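Local coordinates for hypothetical membrane protein (Corynebacterium glutamicum, PDB 6JSC) that binds heme through the domain captured here, the C-terminal domain of HtaA, and probably passes it along the corynebacterial heme uptake machinery, at residues Ile85-Asn90 and Ser121-Ser126. The protein carries 1 engineered substitution. Residues are numbered along the deposited sequence; the frame is centred on the assembly and turned at random.
Sequences ISFNGN and SALNVS. With NA (sodium ion), chain D.
Phe-87 and Leu-123 make the central apolar contact, with ring atom CD2 of Phe-87 3.7 Å from methyl CD2 of Leu-123. Further round the same ring, CE2 of Phe-87 lies 4.0 Å from CG2 of Val-125, so two residues separated by Asn-124 on strand 113-125 touch neighbouring atoms of one ring. Both methyls approach the ring obliquely. The position of the ring follows from chi1 of 62°, which sets CG between the backbone N and the carbonyl carbon; in Leu-123 chi1 of -177° swings CG opposite the backbone N, which carries CD2 to the ring and to Gly-89 O.

The same Leu-123 methyl, CD2, sits 3.1 Å from Gly-89 O, a close approach of carbon to carbonyl oxygen. At the exposed end of the contact, ND2 of Asn-90 comes within 3.9 Å of CB of Leu-123. No hydrogen bond joins the two segments; the contact is van der Waals, chiefly between side chains, and buries 194 Å² summed over both sides. Gly-89 has a positive phi of 61°, which favours glycine where the chain leaves strand 76-88 to turn into strand 91-101.

Away from this packing, OG of Ser-86 lies 2.4 Å from a sodium ion, whose six ligands are completed by Gly-59 O, Ser-60 OG and three waters; one of these waters also donates to Phe-87 O, linking the ion's shell to the strand.

Lys-57 hydrogen-bonds to Leu-123 O and touches Val-125. Phe-87 also packs on Phe-120 of strand 113-125 and Val-52 of strand 42-53, while Leu-123 meets Phe-161 of strand 159-166, so within the HtaA-family domain the contact joins strands 76-88 and 113-125, which both pair with strand 91-101.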
loop_
_atom_site.group_PDB
_atom_site.type_symbol
_atom_site.label_atom_id
_atom_site.label_comp_id
_atom_site.label_asym_id
_atom_site.label_seq_id
_atom_site.Cartn_x
_atom_site.Cartn_y
_atom_site.Cartn_z
ATOM N N ILE A 85 4.374 5.715 -0.254
ATOM C CA ILE A 85 4.501 5.840 -1.700
ATOM C C ILE A 85 5.793 6.595 -1.973
ATOM O O ILE A 85 5.920 7.778 -1.632
ATOM C CB ILE A 85 3.305 6.584 -2.302
ATOM C CG1 ILE A 85 2.007 5.814 -2.055
ATOM C CG2 ILE A 85 3.532 6.805 -3.800
ATOM C CD1 ILE A 85 0.751 6.633 -2.358
ATOM N N SER A 86 6.768 5.908 -2.571
ATOM C CA SER A 86 8.036 6.506 -2.959
ATOM C C SER A 86 8.092 6.544 -4.481
ATOM O O SER A 86 7.678 5.588 -5.144
ATOM C CB SER A 86 9.181 5.658 -2.398
ATOM O OG SER A 86 10.449 6.220 -2.675
ATOM N N PHE A 87 8.575 7.654 -5.043
ATOM C CA PHE A 87 8.581 7.803 -6.491
ATOM C C PHE A 87 9.841 8.517 -6.948
ATOM O O PHE A 87 10.427 9.326 -6.221
ATOM C CB PHE A 87 7.310 8.483 -7.051
ATOM C CG PHE A 87 7.083 9.890 -6.560
ATOM C CD1 PHE A 87 6.358 10.129 -5.398
ATOM C CD2 PHE A 87 7.569 10.974 -7.270
ATOM C CE1 PHE A 87 6.139 11.424 -4.959
ATOM C CE2 PHE A 87 7.359 12.264 -6.832
ATOM C CZ PHE A 87 6.635 12.491 -5.683
ATOM N N ASN A 88 10.253 8.195 -8.174
ATOM C CA ASN A 88 11.392 8.828 -8.836
ATOM C C ASN A 88 10.995 8.888 -10.306
ATOM O O ASN A 88 11.054 7.876 -11.013
ATOM C CB ASN A 88 12.669 8.017 -8.640
ATOM C CG ASN A 88 13.915 8.763 -9.087
ATOM O OD1 ASN A 88 13.873 9.608 -9.986
ATOM N ND2 ASN A 88 15.042 8.447 -8.459
ATOM N N GLY A 89 10.593 10.069 -10.762
ATOM C CA GLY A 89 9.957 10.120 -12.062
ATOM C C GLY A 89 8.703 9.270 -12.042
ATOM O O GLY A 89 8.013 9.157 -11.021
ATOM N N ASN A 90 8.433 8.606 -13.159
ATOM C CA ASN A 90 7.178 7.890 -13.336
ATOM C C ASN A 90 7.213 6.461 -12.810
ATOM O O ASN A 90 6.320 5.675 -13.140
ATOM C CB ASN A 90 6.758 7.914 -14.805
ATOM C CG ASN A 90 6.542 9.322 -15.315
ATOM O OD1 ASN A 90 7.144 9.737 -16.305
ATOM N ND2 ASN A 90 5.689 10.074 -14.628
ATOM N N SER A 121 0.782 6.035 -14.244
ATOM C CA SER A 121 0.093 6.451 -15.452
ATOM C C SER A 121 -0.182 7.942 -15.465
ATOM O O SER A 121 -0.365 8.518 -16.543
ATOM C CB SER A 121 -1.235 5.696 -15.582
ATOM O OG SER A 121 -2.071 5.960 -14.467
ATOM N N ALA A 122 -0.238 8.562 -14.290
ATOM C CA ALA A 122 -0.304 10.007 -14.157
ATOM C C ALA A 122 0.486 10.364 -12.914
ATOM O O ALA A 122 0.398 9.665 -11.907
ATOM C CB ALA A 122 -1.755 10.483 -14.012
ATOM N N LEU A 123 1.284 11.422 -13.005
ATOM C CA LEU A 123 2.037 11.909 -11.854
ATOM C C LEU A 123 2.304 13.385 -12.093
ATOM O O LEU A 123 3.021 13.743 -13.033
ATOM C CB LEU A 123 3.344 11.139 -11.671
ATOM C CG LEU A 123 4.145 11.566 -10.435
ATOM C CD1 LEU A 123 3.314 11.411 -9.174
ATOM C CD2 LEU A 123 5.410 10.741 -10.327
ATOM N N ASN A 124 1.711 14.237 -11.262
ATOM C CA ASN A 124 1.890 15.676 -11.351
ATOM C C ASN A 124 2.548 16.148 -10.065
ATOM O O ASN A 124 2.095 15.796 -8.972
ATOM C CB ASN A 124 0.539 16.376 -11.531
ATOM C CG ASN A 124 -0.270 15.808 -12.691
ATOM O OD1 ASN A 124 -1.365 15.279 -12.497
ATOM N ND2 ASN A 124 0.262 15.927 -13.903
ATOM N N VAL A 125 3.622 16.920 -10.191
ATOM C CA VAL A 125 4.316 17.490 -9.043
ATOM C C VAL A 125 4.557 18.966 -9.333
ATOM O O VAL A 125 5.132 19.311 -10.371
ATOM C CB VAL A 125 5.648 16.768 -8.764
ATOM C CG1 VAL A 125 6.358 17.414 -7.604
ATOM C CG2 VAL A 125 5.414 15.288 -8.478
ATOM N N SER A 126 4.114 19.832 -8.428
ATOM C CA SER A 126 4.279 21.270 -8.589
ATOM C C SER A 126 4.654 21.873 -7.237
ATOM O O SER A 126 4.872 21.159 -6.252
ATOM C CB SER A 126 2.997 21.901 -9.143
ATOM O OG SER A 126 1.969 21.857 -8.163
HETATM NA NA NA D . 11.257 8.320 -1.924
HETATM O O HOH W 1 12.272 8.555 -3.993
HETATM O O HOH W 2 12.156 10.456 -1.362
HETATM O O HOH W 3 13.016 7.197 -0.783
#